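Local atomic coordinates of motility-associated killing factor MakB (Vibrio cholerae serotype O1, PDB entry 6W1W), a protein that probably acts as one component of a three-part cytotoxin structurally related to alpha-pore-forming toxins. Residues Ser195-Ser200 and Lys341-Asn346; Thr17-Asp22 and Asp277-Ala282. All blocks are in the same frame, centred on the assembly; numbering follows the deposited sequence.

Contact 1. Residues Ser195-Ser200 and Lys341-Asn346; sequences SMVTIS and KPVLVN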
loop_
_atom_site.group_PDB
_atom_site.type_symbol
_atom_site.label_atom_id
_atom_site.label_comp_id
_atom_site.label_asym_id
_atom_site.label_seq_id
_atom_site.Cartn_x
_atom_site.Cartn_y
_atom_site.Cartn_z
ATOM N N SER A 195 9.214 -9.662 -1.818
ATOM C CA SER A 195 9.318 -10.697 -2.837
ATOM C C SER A 195 7.965 -10.883 -3.506
ATOM O O SER A 195 6.925 -10.848 -2.841
ATOM C CB SER A 195 9.787 -12.029 -2.235
ATOM O OG SER A 195 10.714 -11.833 -1.176
ATOM N N MET A 196 7.981 -11.091 -4.821
ATOM C CA MET A 196 6.753 -11.216 -5.598
ATOM C C MET A 196 6.307 -12.674 -5.625
ATOM O O MET A 196 7.051 -13.549 -6.081
ATOM C CB MET A 196 6.952 -10.683 -7.019
ATOM C CG MET A 196 7.196 -9.179 -7.100
ATOM S SD MET A 196 5.962 -8.190 -6.220
ATOM C CE MET A 196 4.459 -8.641 -7.086
ATOM N N VAL A 197 5.094 -12.929 -5.148
ATOM C CA VAL A 197 4.543 -14.277 -5.088
ATOM C C VAL A 197 3.499 -14.392 -6.193
ATOM O O VAL A 197 2.377 -13.892 -6.064
ATOM C CB VAL A 197 3.948 -14.586 -3.713
ATOM C CG1 VAL A 197 3.411 -16.004 -3.678
ATOM C CG2 VAL A 197 4.984 -14.369 -2.640
ATOM N N THR A 198 3.872 -15.053 -7.281
ATOM C CA THR A 198 2.932 -15.389 -8.340
ATOM C C THR A 198 2.175 -16.659 -7.964
ATOM O O THR A 198 2.790 -17.693 -7.683
ATOM C CB THR A 198 3.672 -15.588 -9.658
ATOM O OG1 THR A 198 4.517 -14.460 -9.908
ATOM C CG2 THR A 198 2.681 -15.758 -10.799
ATOM N N ILE A 199 0.849 -16.580 -7.949
ATOM C CA ILE A 199 -0.021 -17.748 -7.834
ATOM C C ILE A 199 -0.663 -17.970 -9.196
ATOM O O ILE A 199 -1.332 -17.074 -9.725
ATOM C CB ILE A 199 -1.096 -17.563 -6.753
ATOM C CG1 ILE A 199 -0.481 -17.070 -5.447
ATOM C CG2 ILE A 199 -1.858 -18.859 -6.531
ATOM C CD1 ILE A 199 -1.517 -16.768 -4.383
ATOM N N SER A 200 -0.475 -19.161 -9.760
ATOM C CA SER A 200 -0.914 -19.445 -11.122
ATOM C C SER A 200 -1.975 -20.537 -11.094
ATOM O O SER A 200 -1.669 -21.704 -10.828
ATOM C CB SER A 200 0.265 -19.852 -12.009
ATOM O OG SER A 200 0.362 -21.257 -12.131
ATOM N N LYS A 341 13.937 -13.106 -3.859
ATOM C CA LYS A 341 13.707 -13.944 -5.027
ATOM C C LYS A 341 12.219 -14.257 -5.142
ATOM O O LYS A 341 11.591 -14.639 -4.145
ATOM C CB LYS A 341 14.523 -15.230 -4.936
ATOM C CG LYS A 341 16.015 -15.004 -4.727
ATOM C CD LYS A 341 16.819 -16.238 -5.100
ATOM C CE LYS A 341 18.313 -16.001 -4.952
ATOM N NZ LYS A 341 19.108 -17.152 -5.476
ATOM N N PRO A 342 11.616 -14.092 -6.316
ATOM C CA PRO A 342 10.189 -14.392 -6.462
ATOM C C PRO A 342 9.936 -15.886 -6.387
ATOM O O PRO A 342 10.807 -16.708 -6.674
ATOM C CB PRO A 342 9.852 -13.844 -7.849
ATOM C CG PRO A 342 11.149 -13.927 -8.591
ATOM C CD PRO A 342 12.213 -13.616 -7.575
ATOM N N VAL A 343 8.714 -16.234 -5.994
ATOM C CA VAL A 343 8.305 -17.626 -5.848
ATOM C C VAL A 343 6.964 -17.812 -6.551
ATOM O O VAL A 343 6.045 -17.007 -6.364
ATOM C CB VAL A 343 8.226 -18.042 -4.364
ATOM C CG1 VAL A 343 8.232 -16.820 -3.460
ATOM C CG2 VAL A 343 6.996 -18.897 -4.101
ATOM N N LEU A 344 6.864 -18.859 -7.370
ATOM C CA LEU A 344 5.644 -19.180 -8.102
ATOM C C LEU A 344 4.919 -20.326 -7.401
ATOM O O LEU A 344 5.459 -21.433 -7.293
ATOM C CB LEU A 344 5.964 -19.545 -9.552
ATOM C CG LEU A 344 4.907 -20.315 -10.353
ATOM C CD1 LEU A 344 3.603 -19.538 -10.468
ATOM C CD2 LEU A 344 5.433 -20.672 -11.733
ATOM N N VAL A 345 3.696 -20.064 -6.947
ATOM C CA VAL A 345 2.834 -21.076 -6.344
ATOM C C VAL A 345 1.937 -21.618 -7.454
ATOM O O VAL A 345 0.879 -21.058 -7.749
ATOM C CB VAL A 345 2.016 -20.506 -5.180
ATOM C CG1 VAL A 345 1.238 -21.610 -4.490
ATOM C CG2 VAL A 345 2.916 -19.787 -4.194
ATOM N N ASN A 346 2.350 -22.725 -8.063
ATOM C CA ASN A 346 1.637 -23.326 -9.189
ATOM C C ASN A 346 0.595 -24.310 -8.655
ATOM O O ASN A 346 0.944 -25.402 -8.198
ATOM C CB ASN A 346 2.635 -24.017 -10.118
ATOM C CG ASN A 346 2.008 -24.502 -11.417
ATOM O OD1 ASN A 346 0.818 -24.809 -11.480
ATOM N ND2 ASN A 346 2.826 -24.584 -12.467
#

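Contact 2. Residues Thr17-Asp22 and Asp277-Ala282; sequences TDVYTD and DDSLPA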
loop_
_atom_site.group_PDB
_atom_site.type_symbol
_atom_site.label_atom_id
_atom_site.label_comp_id
_atom_site.label_asym_id
_atom_site.label_seq_id
_atom_site.Cartn_x
_atom_site.Cartn_y
_atom_site.Cartn_z
ATOM N N THR A 17 4.653 5.923 9.875
ATOM C CA THR A 17 4.540 4.511 9.527
ATOM C C THR A 17 3.172 4.198 8.931
ATOM O O THR A 17 3.070 3.423 7.973
ATOM C CB THR A 17 4.812 3.648 10.762
ATOM O OG1 THR A 17 6.211 3.693 11.072
ATOM C CG2 THR A 17 4.391 2.201 10.527
ATOM N N ASP A 18 2.112 4.811 9.467
ATOM C CA ASP A 18 0.770 4.514 8.983
ATOM C C ASP A 18 0.567 4.972 7.544
ATOM O O ASP A 18 -0.139 4.303 6.783
ATOM C CB ASP A 18 -0.278 5.143 9.902
ATOM C CG ASP A 18 -0.657 4.237 11.060
ATOM O OD1 ASP A 18 0.025 3.207 11.257
ATOM O OD2 ASP A 18 -1.640 4.544 11.764
ATOM N N VAL A 19 1.171 6.094 7.146
ATOM C CA VAL A 19 1.087 6.498 5.745
ATOM C C VAL A 19 2.050 5.701 4.878
ATOM O O VAL A 19 1.824 5.575 3.667
ATOM C CB VAL A 19 1.338 8.006 5.575
ATOM C CG1 VAL A 19 0.316 8.813 6.367
ATOM C CG2 VAL A 19 2.754 8.370 5.990
ATOM N N TYR A 20 3.118 5.158 5.467
ATOM C CA TYR A 20 3.995 4.246 4.739
ATOM C C TYR A 20 3.322 2.893 4.544
ATOM O O TYR A 20 3.349 2.327 3.444
ATOM C CB TYR A 20 5.320 4.099 5.489
ATOM C CG TYR A 20 6.319 3.137 4.874
ATOM C CD1 TYR A 20 6.611 3.168 3.517
ATOM C CD2 TYR A 20 7.000 2.223 5.668
ATOM C CE1 TYR A 20 7.539 2.295 2.963
ATOM C CE2 TYR A 20 7.928 1.349 5.126
ATOM C CZ TYR A 20 8.195 1.387 3.776
ATOM O OH TYR A 20 9.121 0.513 3.244
ATOM N N THR A 21 2.708 2.363 5.606
ATOM C CA THR A 21 1.955 1.116 5.498
ATOM C C THR A 21 0.858 1.228 4.447
ATOM O O THR A 21 0.724 0.361 3.574
ATOM C CB THR A 21 1.361 0.744 6.860
ATOM O OG1 THR A 21 2.408 0.316 7.740
ATOM C CG2 THR A 21 0.316 -0.365 6.717
ATOM N N ASP A 22 0.069 2.304 4.506
ATOM C CA ASP A 22 -0.988 2.512 3.523
ATOM C C ASP A 22 -0.447 2.830 2.138
ATOM O O ASP A 22 -1.207 2.771 1.166
ATOM C CB ASP A 22 -1.926 3.626 3.985
ATOM C CG ASP A 22 -2.794 3.201 5.148
ATOM O OD1 ASP A 22 -2.790 3.891 6.190
ATOM O OD2 ASP A 22 -3.466 2.155 5.024
ATOM N N ASP A 277 -7.515 7.843 3.904
ATOM C CA ASP A 277 -8.414 8.917 4.316
ATOM C C ASP A 277 -8.420 9.152 5.823
ATOM O O ASP A 277 -9.188 9.999 6.294
ATOM C CB ASP A 277 -9.832 8.622 3.822
ATOM C CG ASP A 277 -9.947 8.692 2.311
ATOM O OD1 ASP A 277 -8.903 8.834 1.640
ATOM O OD2 ASP A 277 -11.083 8.614 1.793
ATOM N N ASP A 278 -7.596 8.428 6.581
ATOM C CA ASP A 278 -7.378 8.683 7.999
ATOM C C ASP A 278 -5.927 8.980 8.344
ATOM O O ASP A 278 -5.677 9.719 9.300
ATOM C CB ASP A 278 -7.849 7.486 8.842
ATOM C CG ASP A 278 -9.347 7.268 8.762
ATOM O OD1 ASP A 278 -10.109 8.235 8.983
ATOM O OD2 ASP A 278 -9.759 6.123 8.477
ATOM N N SER A 279 -4.970 8.439 7.588
ATOM C CA SER A 279 -3.548 8.604 7.874
ATOM C C SER A 279 -2.972 9.878 7.260
ATOM O O SER A 279 -2.232 10.611 7.925
ATOM C CB SER A 279 -2.771 7.382 7.378
ATOM O OG SER A 279 -2.931 7.204 5.980
ATOM N N LEU A 280 -3.283 10.147 5.991
ATOM C CA LEU A 280 -2.814 11.386 5.372
ATOM C C LEU A 280 -3.381 12.633 6.038
ATOM O O LEU A 280 -2.604 13.566 6.303
ATOM C CB LEU A 280 -3.112 11.376 3.868
ATOM C CG LEU A 280 -1.973 10.877 2.972
ATOM C CD1 LEU A 280 -2.257 11.147 1.501
ATOM C CD2 LEU A 280 -0.651 11.504 3.383
ATOM N N PRO A 281 -4.685 12.737 6.327
ATOM C CA PRO A 281 -5.156 13.920 7.068
ATOM C C PRO A 281 -4.518 14.062 8.436
ATOM O O PRO A 281 -4.283 15.191 8.887
ATOM C CB PRO A 281 -6.672 13.698 7.168
ATOM C CG PRO A 281 -6.866 12.240 6.939
ATOM C CD PRO A 281 -5.806 11.856 5.957
ATOM N N ALA A 282 -4.228 12.952 9.118
ATOM C CA ALA A 282 -3.497 13.046 10.377
ATOM C C ALA A 282 -2.072 13.534 10.152
ATOM O O ALA A 282 -1.503 14.204 11.021
ATOM C CB ALA A 282 -3.502 11.695 11.089
#

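Contact 1. Residues Ser195-Ser200 and Lys341-Asn346
V197, I199, V343 and V345 fill the tightly packed side of these parallel strands. V197 and V343 lie side by side and point the same way. V197 CG1 reaches forward to V345 CG2 at 3.8 Å, because it stands anti to the backbone N (chi1 -179°). Helix 225-230 covers part of this face, with I229 on both V197 and V343. The other face carries T198, L344, S200 and N346 and is partly open to solvent. There L344 CD1 turns back to the opposite strand, near T198 O, 3.7 Å from S200 CB and 3.9 Å from T198 CG2. S200 OG only comes near N346 OD1, at 3.6 Å. N346 OD1 accepts a hydrogen bond from N349 ND2, just after the strand.

Backbone bonds join the two strands. V343 N bonds M196 O at 3.2 Å, V345 N bonds T198 O, and S200 N bonds V345 O at 3.1 Å. The bond from T198 N to V343 O is weak (N-H...O 131°). Strand 209-220 flanks 195-200 and strand 351-354 flanks 338-346, so this is an inner pair of a mixed sheet. The chemistry implies one apolar face, with V197 and V343 against helix 225-230, and one of mixed polarity.

Contact 2. Residues Thr17-Asp22 and Asp277-Ala282
S279 meets V19 and D22 where helix 276-302 passes helix 9-35. The short axes come within 8.8 Å, and their directions differ by 139°, so the helices run roughly antiparallel but well inclined. Near the start of the second segment, D278 points past helix 9-35 and its OD2 makes a salt bridge with K275. S279 comes next and is the centre of the contact. Its CB lies 3.5 Å from V19 CG1 and 4.2 Å from D18 CB. Its OG sits between its own backbone N and carbonyl carbon (chi1 60°) and lies 3.3 Å from D22 OD1, a weak hydrogen bond. S279 OG also has a weak hydrogen bond with K275 O. The S279 carbonyl O also faces V19 CG1, at 3.5 Å.

This is helix-helix packing within the largely helical body of the protein, consistent with its likeness to alpha-pore-forming toxins. The small S279 side chain lies between V19 and D22, one helical turn apart on helix 9-35.

L280 follows. Its CB bond points past the partner helix, but the branch end comes nearer, and CD2 packs on V19 CG1 at 4.1 Å. L280 also touches Q125 of helix 100-151. At P281 the helix is kinked, since the proline nitrogen makes no bond to the preceding turn. P281 packs on Q125 as well.

Contact 1 and contact 2 do not touch. Their centres are 28 Å apart and their nearest atoms about 11 Å. Contact 2 is nearer the middle of the chain, 10 Å from its centre, against 19 Å for contact 1. The four segments alternate along the sequence, so the chain passes twice from helical body to sheet. Two helices that precede the strands of contact 1 in sequence, 183-187 and 316-333, touch T17 and Y20 of contact 2. The side chain of I199 lies about 4 Å from a bound 1,2-ethanediol, probably from the crystallisation liquor.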